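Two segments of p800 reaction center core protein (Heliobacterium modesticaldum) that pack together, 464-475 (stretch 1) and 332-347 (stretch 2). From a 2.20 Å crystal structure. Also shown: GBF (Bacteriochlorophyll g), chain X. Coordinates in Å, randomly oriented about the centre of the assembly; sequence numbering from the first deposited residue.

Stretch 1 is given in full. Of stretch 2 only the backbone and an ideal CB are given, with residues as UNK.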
ATOM      1  N   MET A 464     -13.316   2.731 -18.901  1.00 36.83           N
ATOM      2  CA  MET A 464     -13.183   3.693 -17.825  1.00 36.15           C
ATOM      3  C   MET A 464     -14.546   4.180 -17.317  1.00 35.76           C
ATOM      4  O   MET A 464     -14.612   5.114 -16.512  1.00 33.94           O
ATOM      5  CB  MET A 464     -12.276   4.832 -18.294  1.00 36.10           C
ATOM      6  CG  MET A 464     -10.820   4.369 -18.646  1.00 32.86           C
ATOM      7  SD  MET A 464      -9.920   3.643 -17.244  1.00 36.25           S
ATOM      8  CE  MET A 464      -9.509   5.119 -16.345  1.00 31.53           C
ATOM      9  N   GLY A 465     -15.628   3.534 -17.740  1.00 37.01           N
ATOM     10  CA  GLY A 465     -16.926   3.796 -17.155  1.00 36.91           C
ATOM     11  C   GLY A 465     -17.161   3.155 -15.806  1.00 40.47           C
ATOM     12  O   GLY A 465     -18.134   3.511 -15.133  1.00 39.88           O
ATOM     13  N   SER A 466     -16.249   2.291 -15.371  1.00 38.99           N
ATOM     14  CA  SER A 466     -16.456   1.395 -14.247  1.00 37.84           C
ATOM     15  C   SER A 466     -15.079   0.918 -13.810  1.00 37.36           C
ATOM     16  O   SER A 466     -14.148   0.898 -14.612  1.00 35.14           O
ATOM     17  CB  SER A 466     -17.379   0.223 -14.646  1.00 37.68           C
ATOM     18  OG  SER A 466     -17.506  -0.722 -13.592  1.00 42.42           O
ATOM     19  N   PHE A 467     -14.951   0.521 -12.534  1.00 35.60           N
ATOM     20  CA  PHE A 467     -13.692  -0.039 -12.075  1.00 36.33           C
ATOM     21  C   PHE A 467     -13.586  -1.538 -12.390  1.00 38.46           C
ATOM     22  O   PHE A 467     -12.475  -2.093 -12.352  1.00 40.52           O
ATOM     23  CB  PHE A 467     -13.482   0.184 -10.550  1.00 33.12           C
ATOM     24  CG  PHE A 467     -13.521   1.616 -10.110  1.00 35.43           C
ATOM     25  CD1 PHE A 467     -12.950   2.608 -10.877  1.00 35.06           C
ATOM     26  CD2 PHE A 467     -14.158   1.965  -8.923  1.00 32.95           C
ATOM     27  CE1 PHE A 467     -12.986   3.919 -10.471  1.00 35.26           C
ATOM     28  CE2 PHE A 467     -14.199   3.273  -8.504  1.00 36.65           C
ATOM     29  CZ  PHE A 467     -13.615   4.262  -9.288  1.00 36.42           C
ATOM     30  N   VAL A 468     -14.698  -2.209 -12.680  1.00 35.42           N
ATOM     31  CA  VAL A 468     -14.703  -3.626 -13.039  1.00 33.70           C
ATOM     32  C   VAL A 468     -15.229  -3.800 -14.451  1.00 38.02           C
ATOM     33  O   VAL A 468     -15.605  -2.818 -15.102  1.00 40.05           O
ATOM     34  CB  VAL A 468     -15.528  -4.461 -12.047  1.00 38.21           C
ATOM     35  CG1 VAL A 468     -14.915  -4.366 -10.673  1.00 31.32           C
ATOM     36  CG2 VAL A 468     -16.936  -3.987 -11.998  1.00 34.38           C
ATOM     37  N   ALA A 469     -15.242  -5.046 -14.935  1.00 37.31           N
ATOM     38  CA  ALA A 469     -15.774  -5.353 -16.258  1.00 40.01           C
ATOM     39  C   ALA A 469     -17.270  -5.109 -16.327  1.00 43.41           C
ATOM     40  O   ALA A 469     -18.004  -5.361 -15.369  1.00 37.57           O
ATOM     41  CB  ALA A 469     -15.494  -6.813 -16.660  1.00 35.95           C
ATOM     42  N   VAL A 470     -17.702  -4.604 -17.488  1.00 42.44           N
ATOM     43  CA  VAL A 470     -19.104  -4.359 -17.776  1.00 41.22           C
ATOM     44  C   VAL A 470     -19.895  -5.652 -17.665  1.00 44.42           C
ATOM     45  O   VAL A 470     -19.551  -6.663 -18.288  1.00 46.93           O
ATOM     46  CB  VAL A 470     -19.246  -3.774 -19.186  1.00 44.99           C
ATOM     47  CG1 VAL A 470     -20.691  -3.567 -19.524  1.00 44.40           C
ATOM     48  CG2 VAL A 470     -18.494  -2.464 -19.323  1.00 40.95           C
ATOM     49  N   ALA A 471     -21.010  -5.606 -16.934  1.00 43.67           N
ATOM     50  CA  ALA A 471     -21.850  -6.786 -16.771  1.00 45.51           C
ATOM     51  C   ALA A 471     -22.837  -6.921 -17.929  1.00 45.20           C
ATOM     52  O   ALA A 471     -23.105  -5.979 -18.669  1.00 44.13           O
ATOM     53  CB  ALA A 471     -22.588  -6.723 -15.436  1.00 43.58           C
ATOM     54  N   ALA A 472     -23.390  -8.123 -18.066  1.00 47.06           N
ATOM     55  CA  ALA A 472     -24.232  -8.426 -19.220  1.00 49.91           C
ATOM     56  C   ALA A 472     -25.407  -7.483 -19.404  1.00 50.13           C
ATOM     57  O   ALA A 472     -25.670  -7.095 -20.554  1.00 51.70           O
ATOM     58  CB  ALA A 472     -24.742  -9.863 -19.125  1.00 51.16           C
ATOM     59  N   PRO A 473     -26.150  -7.082 -18.359  1.00 50.06           N
ATOM     60  CA  PRO A 473     -27.263  -6.145 -18.565  1.00 45.94           C
ATOM     61  C   PRO A 473     -26.858  -4.820 -19.201  1.00 48.82           C
ATOM     62  O   PRO A 473     -27.717  -4.104 -19.714  1.00 45.44           O
ATOM     63  CB  PRO A 473     -27.802  -5.919 -17.143  1.00 48.05           C
ATOM     64  CG  PRO A 473     -27.349  -7.097 -16.348  1.00 50.57           C
ATOM     65  CD  PRO A 473     -26.073  -7.575 -16.965  1.00 50.49           C
ATOM     66  N   TYR A 474     -25.567  -4.456 -19.159  1.00 45.72           N
ATOM     67  CA  TYR A 474     -25.114  -3.179 -19.709  1.00 46.52           C
ATOM     68  C   TYR A 474     -24.303  -3.346 -20.999  1.00 46.06           C
ATOM     69  O   TYR A 474     -23.636  -2.402 -21.439  1.00 46.50           O
ATOM     70  CB  TYR A 474     -24.316  -2.416 -18.642  1.00 45.21           C
ATOM     71  CG  TYR A 474     -25.014  -2.409 -17.303  1.00 45.31           C
ATOM     72  CD1 TYR A 474     -26.264  -1.808 -17.148  1.00 43.46           C
ATOM     73  CD2 TYR A 474     -24.453  -3.025 -16.200  1.00 42.22           C
ATOM     74  CE1 TYR A 474     -26.913  -1.803 -15.931  1.00 44.84           C
ATOM     75  CE2 TYR A 474     -25.094  -3.014 -14.965  1.00 42.94           C
ATOM     76  CZ  TYR A 474     -26.325  -2.397 -14.842  1.00 44.56           C
ATOM     77  OH  TYR A 474     -26.970  -2.403 -13.633  1.00 45.71           O
ATOM     78  N   ASN A 475     -24.373  -4.519 -21.626  1.00 51.19           N
ATOM     79  CA  ASN A 475     -23.527  -4.817 -22.777  1.00 51.95           C
ATOM     80  C   ASN A 475     -23.803  -3.893 -23.950  1.00 50.27           C
ATOM     81  O   ASN A 475     -22.885  -3.543 -24.691  1.00 50.19           O
ATOM     82  CB  ASN A 475     -23.723  -6.269 -23.198  1.00 55.07           C
ATOM     83  CG  ASN A 475     -22.751  -6.690 -24.281  1.00 58.53           C
ATOM     84  OD1 ASN A 475     -23.143  -6.951 -25.410  1.00 65.07           O
ATOM     85  ND2 ASN A 475     -21.475  -6.684 -23.954  1.00 54.53           N
ATOM     86  N   UNK A 332     -16.269  12.171 -11.792  1.00 38.52           N
ATOM     87  CA  UNK A 332     -15.679  10.990 -12.425  1.00 40.16           C
ATOM     88  C   UNK A 332     -15.692   9.792 -11.474  1.00 39.83           C
ATOM     89  O   UNK A 332     -16.258   8.750 -11.801  1.00 39.91           O
ATOM     90  CB  UNK A 332     -14.247  11.288 -12.876  1.00 40.16           C
ATOM     91  N   UNK A 333     -15.141   9.941 -10.264  1.00 37.38           N
ATOM     92  CA  UNK A 333     -15.066   8.816  -9.347  1.00 36.26           C
ATOM     93  C   UNK A 333     -16.435   8.480  -8.765  1.00 37.84           C
ATOM     94  O   UNK A 333     -16.717   7.318  -8.459  1.00 38.48           O
ATOM     95  CB  UNK A 333     -14.075   9.118  -8.221  1.00 36.26           C
ATOM     96  N   UNK A 334     -17.314   9.464  -8.598  1.00 40.39           N
ATOM     97  CA  UNK A 334     -18.641   9.143  -8.138  1.00 37.22           C
ATOM     98  C   UNK A 334     -19.445   8.364  -9.168  1.00 39.28           C
ATOM     99  O   UNK A 334     -20.095   7.361  -8.848  1.00 39.56           O
ATOM    100  CB  UNK A 334     -19.381  10.428  -7.762  1.00 37.22           C
ATOM    101  N   UNK A 335     -19.424   8.822 -10.419  1.00 37.35           N
ATOM    102  CA  UNK A 335     -20.092   8.066 -11.474  1.00 38.82           C
ATOM    103  C   UNK A 335     -19.511   6.663 -11.581  1.00 38.76           C
ATOM    104  O   UNK A 335     -20.252   5.671 -11.695  1.00 37.43           O
ATOM    105  CB  UNK A 335     -19.970   8.793 -12.815  1.00 38.82           C
ATOM    106  N   UNK A 336     -18.169   6.556 -11.599  1.00 37.34           N
ATOM    107  CA  UNK A 336     -17.558   5.258 -11.853  1.00 37.05           C
ATOM    108  C   UNK A 336     -17.792   4.326 -10.684  1.00 37.53           C
ATOM    109  O   UNK A 336     -17.829   3.108 -10.875  1.00 38.79           O
ATOM    110  CB  UNK A 336     -16.059   5.407 -12.121  1.00 37.05           C
ATOM    111  N   UNK A 337     -17.957   4.879  -9.474  1.00 35.54           N
ATOM    112  CA  UNK A 337     -18.271   4.050  -8.307  1.00 36.77           C
ATOM    113  C   UNK A 337     -19.708   3.537  -8.382  1.00 38.42           C
ATOM    114  O   UNK A 337     -19.959   2.370  -8.094  1.00 38.00           O
ATOM    115  CB  UNK A 337     -18.059   4.841  -7.014  1.00 36.77           C
ATOM    116  N   UNK A 338     -20.656   4.384  -8.785  1.00 38.19           N
ATOM    117  CA  UNK A 338     -22.030   3.917  -8.945  1.00 39.89           C
ATOM    118  C   UNK A 338     -22.076   2.804  -9.982  1.00 39.31           C
ATOM    119  O   UNK A 338     -22.582   1.716  -9.719  1.00 38.15           O
ATOM    120  CB  UNK A 338     -22.954   5.067  -9.350  1.00 39.89           C
ATOM    121  N   UNK A 339     -21.509   3.064 -11.160  1.00 39.18           N
ATOM    122  CA  UNK A 339     -21.431   2.056 -12.214  1.00 37.57           C
ATOM    123  C   UNK A 339     -20.713   0.786 -11.775  1.00 41.78           C
ATOM    124  O   UNK A 339     -21.068  -0.308 -12.230  1.00 41.54           O
ATOM    125  CB  UNK A 339     -20.724   2.642 -13.437  1.00 37.57           C
ATOM    126  N   UNK A 340     -19.698   0.912 -10.920  1.00 35.17           N
ATOM    127  CA  UNK A 340     -18.974  -0.256 -10.423  1.00 33.01           C
ATOM    128  C   UNK A 340     -19.888  -1.119  -9.573  1.00 33.27           C
ATOM    129  O   UNK A 340     -19.921  -2.345  -9.726  1.00 34.50           O
ATOM    130  CB  UNK A 340     -17.745   0.169  -9.617  1.00 33.01           C
ATOM    131  N   UNK A 341     -20.623  -0.476  -8.656  1.00 34.66           N
ATOM    132  CA  UNK A 341     -21.570  -1.167  -7.784  1.00 38.88           C
ATOM    133  C   UNK A 341     -22.629  -1.869  -8.619  1.00 38.62           C
ATOM    134  O   UNK A 341     -23.018  -2.995  -8.320  1.00 38.90           O
ATOM    135  CB  UNK A 341     -22.223  -0.189  -6.806  1.00 38.88           C
ATOM    136  N   UNK A 342     -23.101  -1.205  -9.678  1.00 37.13           N
ATOM    137  CA  UNK A 342     -24.050  -1.783 -10.622  1.00 39.75           C
ATOM    138  C   UNK A 342     -23.473  -3.015 -11.350  1.00 40.31           C
ATOM    139  O   UNK A 342     -24.129  -4.055 -11.425  1.00 42.73           O
ATOM    140  CB  UNK A 342     -24.469  -0.723 -11.642  1.00 39.75           C
ATOM    141  N   UNK A 343     -22.256  -2.904 -11.910  1.00 38.14           N
ATOM    142  CA  UNK A 343     -21.603  -4.037 -12.572  1.00 38.19           C
ATOM    143  C   UNK A 343     -21.369  -5.198 -11.603  1.00 40.14           C
ATOM    144  O   UNK A 343     -21.510  -6.361 -11.974  1.00 39.22           O
ATOM    145  CB  UNK A 343     -20.272  -3.594 -13.184  1.00 38.19           C
ATOM    146  N   UNK A 344     -20.949  -4.903 -10.376  1.00 35.01           N
ATOM    147  CA  UNK A 344     -20.633  -5.945  -9.411  1.00 37.53           C
ATOM    148  C   UNK A 344     -21.867  -6.781  -9.109  1.00 40.09           C
ATOM    149  O   UNK A 344     -21.804  -8.015  -9.102  1.00 38.96           O
ATOM    150  CB  UNK A 344     -20.073  -5.336  -8.124  1.00 37.53           C
ATOM    151  N   UNK A 345     -23.017  -6.114  -8.867  1.00 36.55           N
ATOM    152  CA  UNK A 345     -24.203  -6.744  -8.313  1.00 38.03           C
ATOM    153  C   UNK A 345     -25.234  -7.086  -9.375  1.00 38.75           C
ATOM    154  O   UNK A 345     -26.380  -7.391  -9.032  1.00 43.45           O
ATOM    155  CB  UNK A 345     -24.833  -5.831  -7.260  1.00 38.03           C
ATOM    156  N   UNK A 346     -24.859  -7.065 -10.651  1.00 42.26           N
ATOM    157  CA  UNK A 346     -25.848  -7.138 -11.727  1.00 44.49           C
ATOM    158  C   UNK A 346     -26.654  -8.432 -11.695  1.00 48.05           C
ATOM    159  O   UNK A 346     -27.816  -8.447 -12.124  1.00 49.96           O
ATOM    160  CB  UNK A 346     -25.153  -7.002 -13.083  1.00 44.49           C
ATOM    161  N   UNK A 347     -26.081  -9.520 -11.172  1.00 45.62           N
ATOM    162  CA  UNK A 347     -26.822 -10.778 -11.109  1.00 49.82           C
ATOM    163  C   UNK A 347     -27.878 -10.794 -10.005  1.00 52.18           C
ATOM    164  O   UNK A 347     -28.734 -11.695 -10.010  1.00 54.23           O
ATOM    165  CB  UNK A 347     -25.848 -11.940 -10.900  1.00 49.82           C
TER
HETATM  166 MG   GBF X1022     -26.140   6.120  -7.554  1.00 46.45          MG
HETATM  167  CHA GBF X1022     -29.335   4.804  -8.090  1.00 41.81           C
HETATM  168  CHB GBF X1022     -26.847   8.533  -9.698  1.00 48.61           C
HETATM  169  CHC GBF X1022     -23.269   7.589  -6.393  1.00 37.03           C
HETATM  170  CHD GBF X1022     -25.802   3.635  -4.959  1.00 42.62           C
HETATM  171  NA  GBF X1022     -27.777   6.622  -8.585  1.00 45.15           N
HETATM  172  C1A GBF X1022     -28.956   6.048  -8.797  1.00 42.27           C
HETATM  173  C2A GBF X1022     -29.948   6.629  -9.776  1.00 50.70           C
HETATM  174  C3A GBF X1022     -29.008   7.610 -10.454  1.00 48.40           C
HETATM  175  C4A GBF X1022     -27.811   7.588  -9.520  1.00 45.44           C
HETATM  176  CMA GBF X1022     -28.649   7.156 -11.881  1.00 46.37           C
HETATM  177  CAA GBF X1022     -31.226   7.341  -9.231  1.00 52.35           C
HETATM  178  CBA GBF X1022     -30.900   8.251  -8.064  1.00 67.40           C
HETATM  179  CGA GBF X1022     -32.142   8.958  -7.548  1.00 85.50           C
HETATM  180  O1A GBF X1022     -33.252   8.731  -8.021  1.00 89.01           O
HETATM  181  O2A GBF X1022     -32.017   9.861  -6.406  1.00 90.72           O
HETATM  182  NB  GBF X1022     -25.159   7.825  -8.047  1.00 42.44           N
HETATM  183  C1B GBF X1022     -25.567   8.712  -8.959  1.00 47.63           C
HETATM  184  C2B GBF X1022     -24.585   9.711  -9.063  1.00 47.45           C
HETATM  185  C3B GBF X1022     -23.605   9.439  -8.121  1.00 40.46           C
HETATM  186  C4B GBF X1022     -24.025   8.264  -7.474  1.00 41.77           C
HETATM  187  CMB GBF X1022     -24.609  10.855 -10.035  1.00 48.49           C
HETATM  188  CAB GBF X1022     -22.363  10.214  -7.866  1.00 45.70           C
HETATM  189  CBB GBF X1022     -21.838  11.224  -8.556  1.00 48.22           C
HETATM  190  NC  GBF X1022     -24.843   5.672  -6.041  1.00 40.93           N
HETATM  191  C1C GBF X1022     -23.753   6.364  -5.711  1.00 39.25           C
HETATM  192  C2C GBF X1022     -22.816   5.992  -4.629  1.00 39.44           C
HETATM  193  C3C GBF X1022     -23.708   4.866  -4.311  1.00 40.28           C
HETATM  194  C4C GBF X1022     -24.795   4.685  -5.132  1.00 39.89           C
HETATM  195  CMC GBF X1022     -21.499   5.527  -5.293  1.00 36.43           C
HETATM  196  CAC GBF X1022     -23.455   3.890  -3.218  1.00 37.42           C
HETATM  197  CBC GBF X1022     -22.257   4.043  -2.316  1.00 41.99           C
HETATM  198  ND  GBF X1022     -27.199   4.694  -6.615  1.00 42.07           N
HETATM  199  C1D GBF X1022     -27.038   3.687  -5.770  1.00 43.99           C
HETATM  200  C2D GBF X1022     -28.130   2.507  -5.634  1.00 41.94           C
HETATM  201  C3D GBF X1022     -28.905   3.142  -6.584  1.00 40.66           C
HETATM  202  C4D GBF X1022     -28.432   4.354  -7.144  1.00 43.73           C
HETATM  203  CMD GBF X1022     -28.307   1.248  -4.837  1.00 38.39           C
HETATM  204  CAD GBF X1022     -30.306   2.945  -7.041  1.00 47.73           C
HETATM  205  OBD GBF X1022     -31.048   1.910  -7.083  1.00 51.15           O
HETATM  206  CBD GBF X1022     -30.584   3.993  -8.055  1.00 42.79           C
HETATM  207  CGD GBF X1022     -30.892   3.441  -9.409  1.00 45.95           C
HETATM  208  O1D GBF X1022     -30.048   2.990 -10.175  1.00 44.10           O
HETATM  209  O2D GBF X1022     -32.242   3.472  -9.870  1.00 49.91           O
HETATM  210  CED GBF X1022     -32.566   2.656 -10.989  1.00 45.51           C

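Stretch 2 is a helix along most of its length, and stretch 1 is mostly loop, with a short 3-10 segment at 472-473, laid against it, so the loop's backbone groups set many of the rules.

Position 332 has nothing of stretch 1 within reach of its CB; the backbone accepts almost any helix former, and Ser332 is deposited. At 333 CA-to-CB points sideways, with the CZ of Phe467 5.0 Å from the ideal CB. A leucine, methionine or aromatic could reach the ring; Tyr333 does, its CD2 4.1 Å from Phe467 CZ.

Position 334 points away from the loop, toward the pigment. An ideal CB there would lie 2.7 Å from GBF CBB, a clash that leaves glycine as the fitting choice, and Gly334 is found. Position 335 points sideways with no loop atom near; a branched aliphatic is one of many options, and Ile335 leads its end away.

Position 336 faces the loop closely: its ideal CB is 3.8 Å from Phe467 CE1 and 4.1 Å from Gly465 O. Something small suits this approach, alanine or perhaps serine. Ala336 packs its methyl on the Phe467 ring, while its carbonyl O lies over one face of that ring.

Position 337 turns away, although Phe467 CE2 is 4.4 Å from the ideal CB, so a small or beta-branched residue would fit. Thr337 brings OG1 to 3.6 Å from Phe467 CE2 and donates from OG1 to Tyr333 O (2.6 Å).

Position 338 points away from the loop and toward the magnesium, calling for a ligand such as histidine. His338 binds it, ND1 to GBF MG 2.5 Å.

At 339 the ideal CB points toward the loop, only 3.2 Å from Gly465 O. The close carbonyl favours a short donor such as asparagine, perhaps serine. Asn339 answers, its ND2 donating to Gly465 O at 3.0 Å.

Position 340 points sideways, its ideal CB 4.1 Å from both Phe467 N and Ser466 OG. The amide wants a short acceptor: serine or threonine, whose hydroxyl can also donate back to the helix. Thr340 OG1 accepts from Phe467 N at 2.8 Å and donates to Ala336 O at 2.5 Å, joining loop and helix backbones through one hydroxyl.

Position 341 faces away, beside the pigment, where an aliphatic suits; Ile341 meets it. Position 342 points at Tyr474 OH, 3.6 Å from the ideal CB, which favours a small residue; Ala342 fits, and a water donates to both Ala342 O and Tyr474 OH.

Position 343 looks into a turn of the loop offering the Ala471 amide and the Ser466 hydroxyl, two donors suited to a carboxylate. Asp343 takes both: OD1 accepts from Ala471 N (2.8 Å), OD2 from Ser466 OG (2.7 Å).

Position 344 points sideways near Val468, so an aliphatic is apt; Ile344 CG1 reaches 4.1 Å from Val468 CG2. Position 345 faces away and many types would do; His345 ND1 donates to Ile341 O.

Position 346 is tight, with Ala471, Pro473 and Tyr474 near; alanine, perhaps glycine or serine, suits it. Ala346 sets its CB 3.5 Å from Ala471 CB. The loop leaves 347 open to many types; Ala347 is deposited.

Stretch 2, residues 332-347: SYGIATHNTIADIHAA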
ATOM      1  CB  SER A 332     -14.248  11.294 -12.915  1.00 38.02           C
ATOM      2  OG  SER A 332     -13.354  11.610 -11.858  1.00 40.11           O
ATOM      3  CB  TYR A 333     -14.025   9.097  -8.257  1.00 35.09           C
ATOM      4  CG  TYR A 333     -12.582   9.016  -8.775  1.00 38.56           C
ATOM      5  CD1 TYR A 333     -12.035  10.039  -9.537  1.00 37.37           C
ATOM      6  CD2 TYR A 333     -11.792   7.909  -8.528  1.00 39.28           C
ATOM      7  CE1 TYR A 333     -10.735   9.953 -10.050  1.00 37.60           C
ATOM      8  CE2 TYR A 333     -10.472   7.818  -9.036  1.00 37.10           C
ATOM      9  CZ  TYR A 333      -9.972   8.850  -9.784  1.00 38.87           C
ATOM     10  OH  TYR A 333      -8.712   8.790 -10.292  1.00 41.08           O
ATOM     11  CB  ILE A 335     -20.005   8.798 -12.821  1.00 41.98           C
ATOM     12  CG1 ILE A 335     -20.976   9.976 -12.852  1.00 41.34           C
ATOM     13  CG2 ILE A 335     -20.378   7.849 -13.978  1.00 39.54           C
ATOM     14  CD1 ILE A 335     -20.751  10.867 -14.045  1.00 40.60           C
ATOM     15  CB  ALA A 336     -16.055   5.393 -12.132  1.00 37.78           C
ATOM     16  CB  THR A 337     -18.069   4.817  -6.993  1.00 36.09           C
ATOM     17  OG1 THR A 337     -16.709   5.214  -6.890  1.00 35.99           O
ATOM     18  CG2 THR A 337     -18.347   3.940  -5.777  1.00 36.56           C
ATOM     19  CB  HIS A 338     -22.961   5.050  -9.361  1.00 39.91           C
ATOM     20  CG  HIS A 338     -24.233   4.574 -10.008  1.00 41.04           C
ATOM     21  ND1 HIS A 338     -25.453   4.602  -9.376  1.00 41.22           N
ATOM     22  CD2 HIS A 338     -24.471   4.053 -11.233  1.00 40.38           C
ATOM     23  CE1 HIS A 338     -26.385   4.133 -10.181  1.00 42.79           C
ATOM     24  NE2 HIS A 338     -25.811   3.785 -11.315  1.00 42.12           N
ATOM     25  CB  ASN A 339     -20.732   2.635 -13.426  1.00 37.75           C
ATOM     26  CG  ASN A 339     -21.603   3.543 -14.197  1.00 41.48           C
ATOM     27  OD1 ASN A 339     -22.791   3.625 -13.921  1.00 39.50           O
ATOM     28  ND2 ASN A 339     -21.029   4.250 -15.179  1.00 39.14           N
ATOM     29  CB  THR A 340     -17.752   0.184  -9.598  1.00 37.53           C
ATOM     30  OG1 THR A 340     -16.797   0.828 -10.436  1.00 33.34           O
ATOM     31  CG2 THR A 340     -17.031  -0.973  -8.908  1.00 31.80           C
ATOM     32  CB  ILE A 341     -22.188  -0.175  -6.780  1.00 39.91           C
ATOM     33  CG1 ILE A 341     -21.142   0.179  -5.731  1.00 38.29           C
ATOM     34  CG2 ILE A 341     -23.429  -0.732  -6.084  1.00 42.14           C
ATOM     35  CD1 ILE A 341     -21.614   1.321  -4.847  1.00 36.23           C
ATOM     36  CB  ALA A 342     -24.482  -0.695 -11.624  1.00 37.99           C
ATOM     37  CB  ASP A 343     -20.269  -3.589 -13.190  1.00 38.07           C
ATOM     38  CG  ASP A 343     -20.421  -2.902 -14.532  1.00 44.22           C
ATOM     39  OD1 ASP A 343     -21.322  -3.301 -15.309  1.00 45.13           O
ATOM     40  OD2 ASP A 343     -19.644  -1.939 -14.804  1.00 41.94           O
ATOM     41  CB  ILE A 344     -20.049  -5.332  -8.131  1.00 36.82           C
ATOM     42  CG1 ILE A 344     -18.571  -4.910  -8.333  1.00 35.87           C
ATOM     43  CG2 ILE A 344     -20.114  -6.317  -6.942  1.00 36.88           C
ATOM     44  CD1 ILE A 344     -18.032  -4.055  -7.160  1.00 33.24           C
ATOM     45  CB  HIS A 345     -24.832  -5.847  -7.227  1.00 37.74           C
ATOM     46  CG  HIS A 345     -23.976  -5.690  -6.013  1.00 39.18           C
ATOM     47  ND1 HIS A 345     -23.063  -4.669  -5.877  1.00 39.25           N
ATOM     48  CD2 HIS A 345     -23.872  -6.433  -4.889  1.00 37.78           C
ATOM     49  CE1 HIS A 345     -22.432  -4.786  -4.720  1.00 37.31           C
ATOM     50  NE2 HIS A 345     -22.893  -5.858  -4.107  1.00 37.95           N
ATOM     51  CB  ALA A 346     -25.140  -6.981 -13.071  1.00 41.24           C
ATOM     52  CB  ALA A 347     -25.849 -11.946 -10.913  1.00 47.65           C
TER
HETATM   53  O   HOH W   1     -27.104  -3.876 -11.290  1.00 77.44           O
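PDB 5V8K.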